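Local coordinates for protein trichothecene 3-O-acetyltransferase (Gibberella zeae, PDB 2RKV) that transfers an acetyl group from acetyl coenzyme A to the 3-hydroxyl of trichothecene mycotoxins such as T-2 toxin and deoxynivalenol, at residues A229-F234 against P403-V408; S410-M415 against L427-E432. All coordinates share one frame; numbering follows the deposited sequence.

How the contacts relate
Following the chain from its N terminus, residues 229-234 come first, as the opening part of strand 229-236. The chain then runs through 168 residues, helices and strands among them, before the loop 403-408 returns to this strand and closes contact 1. Contact 2 follows in series: residues 410-415 leave that loop, and 427-432 return after a further 11 residues as the second arm of a beta hairpin. The centres of contacts 1 and 2 are about 6 Å apart, because strand 423-430 lies between strands 411-414 and 229-236 in one mixed sheet. Ala232 O sits 2.9 Å from Leu427 N, a probable backbone hydrogen bond joining the two contacts, while Ser428 OG meets Val408 N.

Contact 1: A229-F234 against P403-V408; sequences ASWAFF and PIFEPV
Trp231 reaches from its strand to the loop 403-408 and gives its indole N-H to a backbone carbonyl: NE1 lies 2.9 Å from Glu406 O, with an N-H...O angle of 159°. The oxygen sits close to the ring plane, whereas NE1 stands above the carbonyl plane rather than on a lone pair. With CG anti to its own carbonyl carbon (chi1 -84°), the indole points its pyrrole edge at the loop carbonyls, and CD1 comes 3.1 Å from Phe405 O. Its benzo end meets the Phe405 ring, CZ2 to CE2 at 3.6 Å; the planes are inclined at 40°, and NE1 lies over one phenyl face toward its rim. Ile404 runs alongside, pointing the other way, its CD1 3.8 Å from Trp231 CB. Two residues back, Ala229 CB packs on Pro407 CB at 3.7 Å. Phe405 N is buried here without a partner in the model. Farther out, Lys120 forms a salt bridge with Glu406 OE2, and Met108 touches both Trp231 and Ile404. Through the indole and apolar side chains, the contact ties to the sheet a loop that runs beside the toxin site, the Val408 side chain being about 4 Å from the bound T-2 toxin. Strand 423-430 lies alongside strand 229-236, helix 431-439 against Ser230, and helix 113-116 against Phe405 and Glu406.

Contact 2: S410-M415 against L427-E432; sequences SLMYFM and LSLRDE. With ZBA (12,13-Epoxytrichothec-9-ene-3,4,8,15-tetrol-4,15-diacetate-8-isovalerate), chain D.
Met412 and Leu427 face each other as an antiparallel non-hydrogen-bonded pair, their CA atoms 4.7 Å apart. From Met412 CB, CG turns anti to the carbonyl carbon and lies 4.1 Å from Leu427 CG. The chain stays extended beyond it, carrying SD to 3.9 Å from Leu427 CG and the terminal CE to Leu429 CD2 at 4.0 Å, so one methionine crosses two leucines. Ile269 of helix 261-277 also touches this side chain. The N-to-C directions of segments 411-414 and 427-430 differ by 157°, close to antiparallel, as arms of a beta hairpin in the mixed sheet of this BAHD-superfamily acetyltransferase. A G1 beta bulge starts the first arm: Ser410 has left-handed backbone angles, Leu411 is extended, and Ser428 pairs with both. Ser410 N gives to Ser428 O at 2.8 Å, and Ser428 N gives to Leu411 O at 3.0 Å. Besides Val408 N, Ser428 OG bonds Ser230 O of the neighbouring strand. Strand 411-414 also lines the toxin pocket. Leu411, with CG anti to the backbone N (chi1 -176°), places CD1 3.5 Å from C36 of the bound T-2 toxin and CD2 near its C31. Tyr413 OH donates a hydrogen bond of 2.9 Å to the toxin's O10, which lies at the edge of the tyrosine ring, near its plane.

Contact 1: A229-F234 against P403-V408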
loop_
_atom_site.group_PDB
_atom_site.type_symbol
_atom_site.label_atom_id
_atom_site.label_comp_id
_atom_site.label_asym_id
_atom_site.label_seq_id
_atom_site.Cartn_x
_atom_site.Cartn_y
_atom_site.Cartn_z
ATOM N N ALA A 229 18.521 5.090 -8.374
ATOM C CA ALA A 229 17.327 5.662 -7.749
ATOM C C ALA A 229 17.368 5.503 -6.232
ATOM O O ALA A 229 18.230 4.801 -5.697
ATOM C CB ALA A 229 16.077 5.015 -8.327
ATOM N N SER A 230 16.443 6.166 -5.541
ATOM C CA SER A 230 16.359 6.050 -4.092
ATOM C C SER A 230 14.929 6.221 -3.585
ATOM O O SER A 230 14.037 6.586 -4.351
ATOM C CB SER A 230 17.291 7.061 -3.408
ATOM O OG SER A 230 16.748 8.371 -3.416
ATOM N N TRP A 231 14.745 5.935 -2.297
ATOM C CA TRP A 231 13.504 6.183 -1.557
ATOM C C TRP A 231 13.730 7.328 -0.569
ATOM O O TRP A 231 14.810 7.451 0.012
ATOM C CB TRP A 231 13.120 4.937 -0.749
ATOM C CG TRP A 231 12.355 3.887 -1.494
ATOM C CD1 TRP A 231 12.817 2.671 -1.914
ATOM C CD2 TRP A 231 10.978 3.953 -1.881
ATOM N NE1 TRP A 231 11.815 1.984 -2.556
ATOM C CE2 TRP A 231 10.670 2.742 -2.540
ATOM C CE3 TRP A 231 9.967 4.919 -1.723
ATOM C CZ2 TRP A 231 9.397 2.474 -3.063
ATOM C CZ3 TRP A 231 8.698 4.656 -2.246
ATOM C CH2 TRP A 231 8.428 3.438 -2.909
ATOM N N ALA A 232 12.702 8.141 -0.344
ATOM C CA ALA A 232 12.731 9.143 0.711
ATOM C C ALA A 232 11.327 9.470 1.200
ATOM O O ALA A 232 10.377 9.513 0.403
ATOM C CB ALA A 232 13.418 10.424 0.233
ATOM N N PHE A 233 11.195 9.728 2.493
ATOM C CA PHE A 233 9.996 10.283 3.035
ATOM C C PHE A 233 10.119 11.793 2.989
ATOM O O PHE A 233 11.162 12.340 3.219
ATOM C CB PHE A 233 9.830 9.960 4.512
ATOM C CG PHE A 233 9.402 8.526 4.835
ATOM C CD1 PHE A 233 9.740 7.975 6.036
ATOM C CD2 PHE A 233 8.693 7.754 3.953
ATOM C CE1 PHE A 233 9.393 6.711 6.358
ATOM C CE2 PHE A 233 8.330 6.503 4.292
ATOM C CZ PHE A 233 8.689 5.980 5.480
ATOM N N PHE A 234 8.971 12.401 2.738
ATOM C CA PHE A 234 8.757 13.841 2.851
ATOM C C PHE A 234 7.536 14.096 3.716
ATOM O O PHE A 234 6.554 13.465 3.526
ATOM C CB PHE A 234 8.495 14.439 1.459
ATOM C CG PHE A 234 9.662 14.334 0.524
ATOM C CD1 PHE A 234 9.831 13.262 -0.300
ATOM C CD2 PHE A 234 10.573 15.354 0.445
ATOM C CE1 PHE A 234 10.881 13.204 -1.129
ATOM C CE2 PHE A 234 11.633 15.290 -0.403
ATOM C CZ PHE A 234 11.815 14.226 -1.156
ATOM N N PRO A 403 8.532 0.245 5.629
ATOM C CA PRO A 403 9.954 -0.086 5.429
ATOM C C PRO A 403 10.515 0.262 4.047
ATOM O O PRO A 403 9.824 0.167 3.023
ATOM C CB PRO A 403 9.989 -1.611 5.636
ATOM C CG PRO A 403 8.879 -1.842 6.641
ATOM C CD PRO A 403 7.776 -0.932 6.098
ATOM N N ILE A 404 11.779 0.662 4.035
ATOM C CA ILE A 404 12.506 0.845 2.786
ATOM C C ILE A 404 12.799 -0.513 2.135
ATOM O O ILE A 404 13.060 -1.508 2.823
ATOM C CB ILE A 404 13.814 1.663 3.009
ATOM C CG1 ILE A 404 14.346 2.221 1.686
ATOM C CG2 ILE A 404 14.878 0.844 3.758
ATOM C CD1 ILE A 404 15.380 3.335 1.863
ATOM N N PHE A 405 12.728 -0.543 0.812
ATOM C CA PHE A 405 13.127 -1.699 0.032
ATOM C C PHE A 405 13.828 -1.206 -1.235
ATOM O O PHE A 405 14.264 -0.044 -1.281
ATOM C CB PHE A 405 11.945 -2.656 -0.236
ATOM C CG PHE A 405 10.798 -2.059 -1.028
ATOM C CD1 PHE A 405 10.529 -2.511 -2.320
ATOM C CD2 PHE A 405 9.945 -1.103 -0.463
ATOM C CE1 PHE A 405 9.454 -1.992 -3.065
ATOM C CE2 PHE A 405 8.859 -0.579 -1.197
ATOM C CZ PHE A 405 8.617 -1.035 -2.505
ATOM N N GLU A 406 13.971 -2.071 -2.234
ATOM C CA GLU A 406 14.632 -1.660 -3.472
ATOM C C GLU A 406 13.910 -0.449 -4.060
ATOM O O GLU A 406 12.679 -0.382 -4.020
ATOM C CB GLU A 406 14.660 -2.796 -4.499
ATOM C CG GLU A 406 15.636 -3.931 -4.171
ATOM C CD GLU A 406 15.086 -4.949 -3.168
ATOM O OE1 GLU A 406 13.892 -4.858 -2.789
ATOM O OE2 GLU A 406 15.860 -5.847 -2.762
ATOM N N PRO A 407 14.673 0.521 -4.594
ATOM C CA PRO A 407 14.031 1.611 -5.316
ATOM C C PRO A 407 13.220 1.068 -6.486
ATOM O O PRO A 407 13.655 0.129 -7.163
ATOM C CB PRO A 407 15.221 2.440 -5.826
ATOM C CG PRO A 407 16.310 2.151 -4.864
ATOM C CD PRO A 407 16.137 0.691 -4.539
ATOM N N VAL A 408 12.039 1.640 -6.685
ATOM C CA VAL A 408 11.177 1.318 -7.811
ATOM C C VAL A 408 10.753 2.659 -8.388
ATOM O O VAL A 408 9.896 3.342 -7.816
ATOM C CB VAL A 408 9.921 0.517 -7.370
ATOM C CG1 VAL A 408 9.016 0.221 -8.563
ATOM C CG2 VAL A 408 10.317 -0.781 -6.661
#

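Contact 2: S410-M415 against L427-E432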
loop_
_atom_site.group_PDB
_atom_site.type_symbol
_atom_site.label_atom_id
_atom_site.label_comp_id
_atom_site.label_asym_id
_atom_site.label_seq_id
_atom_site.Cartn_x
_atom_site.Cartn_y
_atom_site.Cartn_z
ATOM N N SER A 410 9.346 5.919 -9.613
ATOM C CA SER A 410 8.012 6.521 -9.740
ATOM C C SER A 410 6.928 5.897 -8.848
ATOM O O SER A 410 5.771 6.347 -8.853
ATOM C CB SER A 410 7.561 6.568 -11.204
ATOM O OG SER A 410 8.456 7.384 -11.944
ATOM N N LEU A 411 7.306 4.868 -8.094
ATOM C CA LEU A 411 6.403 4.299 -7.092
ATOM C C LEU A 411 6.326 5.223 -5.877
ATOM O O LEU A 411 7.349 5.736 -5.402
ATOM C CB LEU A 411 6.875 2.903 -6.668
ATOM C CG LEU A 411 5.988 2.113 -5.701
ATOM C CD1 LEU A 411 4.584 1.903 -6.269
ATOM C CD2 LEU A 411 6.666 0.774 -5.396
ATOM N N MET A 412 5.113 5.430 -5.357
ATOM C CA MET A 412 4.929 6.340 -4.233
ATOM C C MET A 412 3.819 5.867 -3.308
ATOM O O MET A 412 2.880 5.209 -3.754
ATOM C CB MET A 412 4.600 7.751 -4.722
ATOM C CG MET A 412 5.569 8.294 -5.737
ATOM S SD MET A 412 5.098 9.954 -6.249
ATOM C CE MET A 412 6.380 10.229 -7.474
ATOM N N TYR A 413 3.950 6.202 -2.024
ATOM C CA TYR A 413 2.915 5.930 -1.018
ATOM C C TYR A 413 2.618 7.152 -0.160
ATOM O O TYR A 413 3.500 7.990 0.074
ATOM C CB TYR A 413 3.347 4.794 -0.078
ATOM C CG TYR A 413 3.603 3.494 -0.795
ATOM C CD1 TYR A 413 4.891 3.139 -1.202
ATOM C CD2 TYR A 413 2.554 2.622 -1.082
ATOM C CE1 TYR A 413 5.126 1.941 -1.888
ATOM C CE2 TYR A 413 2.778 1.427 -1.764
ATOM C CZ TYR A 413 4.069 1.090 -2.160
ATOM O OH TYR A 413 4.280 -0.095 -2.841
ATOM N N PHE A 414 1.375 7.254 0.313
ATOM C CA PHE A 414 1.081 8.107 1.468
ATOM C C PHE A 414 0.920 7.192 2.675
ATOM O O PHE A 414 0.199 6.189 2.610
ATOM C CB PHE A 414 -0.217 8.911 1.316
ATOM C CG PHE A 414 -0.219 9.907 0.175
ATOM C CD1 PHE A 414 0.959 10.304 -0.445
ATOM C CD2 PHE A 414 -1.425 10.461 -0.255
ATOM C CE1 PHE A 414 0.935 11.239 -1.487
ATOM C CE2 PHE A 414 -1.454 11.385 -1.308
ATOM C CZ PHE A 414 -0.270 11.766 -1.922
ATOM N N MET A 415 1.581 7.543 3.772
ATOM C CA MET A 415 1.410 6.810 5.026
ATOM C C MET A 415 0.031 7.071 5.624
ATOM O O MET A 415 -0.645 8.029 5.233
ATOM C CB MET A 415 2.494 7.230 6.025
ATOM C CG MET A 415 3.934 6.938 5.562
ATOM S SD MET A 415 4.209 5.192 5.147
ATOM C CE MET A 415 4.019 5.207 3.366
ATOM N N LEU A 427 8.490 8.648 -1.623
ATOM C CA LEU A 427 8.742 8.791 -3.064
ATOM C C LEU A 427 9.968 8.001 -3.482
ATOM O O LEU A 427 10.996 8.061 -2.800
ATOM C CB LEU A 427 8.964 10.267 -3.424
ATOM C CG LEU A 427 7.718 11.124 -3.677
ATOM C CD1 LEU A 427 6.804 11.238 -2.461
ATOM C CD2 LEU A 427 8.144 12.499 -4.135
ATOM N N SER A 428 9.841 7.248 -4.571
ATOM C CA SER A 428 10.995 6.605 -5.204
ATOM C C SER A 428 11.216 7.246 -6.564
ATOM O O SER A 428 10.323 7.259 -7.415
ATOM C CB SER A 428 10.811 5.090 -5.334
ATOM O OG SER A 428 12.018 4.474 -5.780
ATOM N N LEU A 429 12.401 7.823 -6.737
ATOM C CA LEU A 429 12.707 8.565 -7.954
ATOM C C LEU A 429 14.158 8.330 -8.347
ATOM O O LEU A 429 15.000 8.046 -7.493
ATOM C CB LEU A 429 12.486 10.061 -7.716
ATOM C CG LEU A 429 11.069 10.608 -7.495
ATOM C CD1 LEU A 429 11.149 12.066 -7.044
ATOM C CD2 LEU A 429 10.180 10.463 -8.735
ATOM N N ARG A 430 14.452 8.468 -9.636
ATOM C CA ARG A 430 15.845 8.435 -10.067
ATOM C C ARG A 430 16.601 9.619 -9.468
ATOM O O ARG A 430 16.017 10.681 -9.200
ATOM C CB ARG A 430 15.973 8.344 -11.595
ATOM C CG ARG A 430 15.676 9.625 -12.379
ATOM C CD ARG A 430 15.969 9.420 -13.872
ATOM N NE ARG A 430 15.076 8.419 -14.450
ATOM C CZ ARG A 430 15.227 7.839 -15.634
ATOM N NH1 ARG A 430 16.256 8.149 -16.416
ATOM N NH2 ARG A 430 14.343 6.936 -16.040
ATOM N N ASP A 431 17.897 9.423 -9.228
ATOM C CA ASP A 431 18.704 10.390 -8.484
ATOM C C ASP A 431 18.565 11.826 -8.985
ATOM O O ASP A 431 18.430 12.756 -8.188
ATOM C CB ASP A 431 20.177 9.978 -8.490
ATOM C CG ASP A 431 20.460 8.774 -7.603
ATOM O OD1 ASP A 431 19.565 8.340 -6.842
ATOM O OD2 ASP A 431 21.599 8.260 -7.669
ATOM N N GLU A 432 18.590 12.016 -10.300
ATOM C CA GLU A 432 18.571 13.383 -10.816
ATOM C C GLU A 432 17.244 14.097 -10.549
ATOM O O GLU A 432 17.234 15.294 -10.287
ATOM C CB GLU A 432 19.007 13.466 -12.284
ATOM C CG GLU A 432 18.139 12.752 -13.291
ATOM C CD GLU A 432 18.767 12.761 -14.674
ATOM O OE1 GLU A 432 19.160 11.679 -15.146
ATOM O OE2 GLU A 432 18.884 13.851 -15.276
HETATM O O18 ZBA D . 5.479 -1.819 -8.956
HETATM C C44 ZBA D . 5.313 -2.900 -8.563
HETATM C C45 ZBA D . 5.784 -4.152 -9.209
HETATM C C46 ZBA D . 6.937 -4.715 -8.518
HETATM C C48 ZBA D . 8.027 -3.773 -8.503
HETATM C C47 ZBA D . 7.583 -5.923 -9.123
HETATM O O17 ZBA D . 4.677 -3.126 -7.408
HETATM C C31 ZBA D . 4.338 -2.051 -6.519
HETATM C C30 ZBA D . 3.041 -1.410 -6.882
HETATM C C32 ZBA D . 4.387 -2.635 -5.157
HETATM C C39 ZBA D . 5.751 -3.145 -4.750
HETATM C C33 ZBA D . 3.328 -2.724 -4.413
HETATM C C34 ZBA D . 1.984 -2.241 -4.803
HETATM O O10 ZBA D . 1.868 -0.948 -4.176
HETATM C C29 ZBA D . 1.784 -2.074 -6.321
HETATM C C38 ZBA D . 1.621 -3.460 -6.936
HETATM O O12 ZBA D . 2.046 -3.456 -8.289
HETATM C C40 ZBA D . 1.414 -4.158 -9.215
HETATM C C41 ZBA D . 2.094 -3.988 -10.553
HETATM O O13 ZBA D . 0.479 -4.789 -9.077
HETATM C C28 ZBA D . 0.479 -1.209 -6.582
HETATM C C37 ZBA D . 0.081 -1.107 -8.067
HETATM C C35 ZBA D . 0.716 0.146 -5.927
HETATM C C25 ZBA D . 0.727 -0.202 -4.484
HETATM C C36 ZBA D . 1.098 1.393 -6.528
HETATM O O11 ZBA D . -0.263 1.134 -6.279
HETATM C C27 ZBA D . -0.687 -1.723 -5.674
HETATM C C26 ZBA D . -0.536 -0.992 -4.352
HETATM O O16 ZBA D . -0.522 -1.852 -3.248
HETATM O O14 ZBA D . -1.891 -1.258 -6.293
HETATM C C42 ZBA D . -3.091 -1.818 -6.200
HETATM O O15 ZBA D . -4.049 -1.373 -6.744
HETATM C C43 ZBA D . -3.072 -2.965 -5.331
#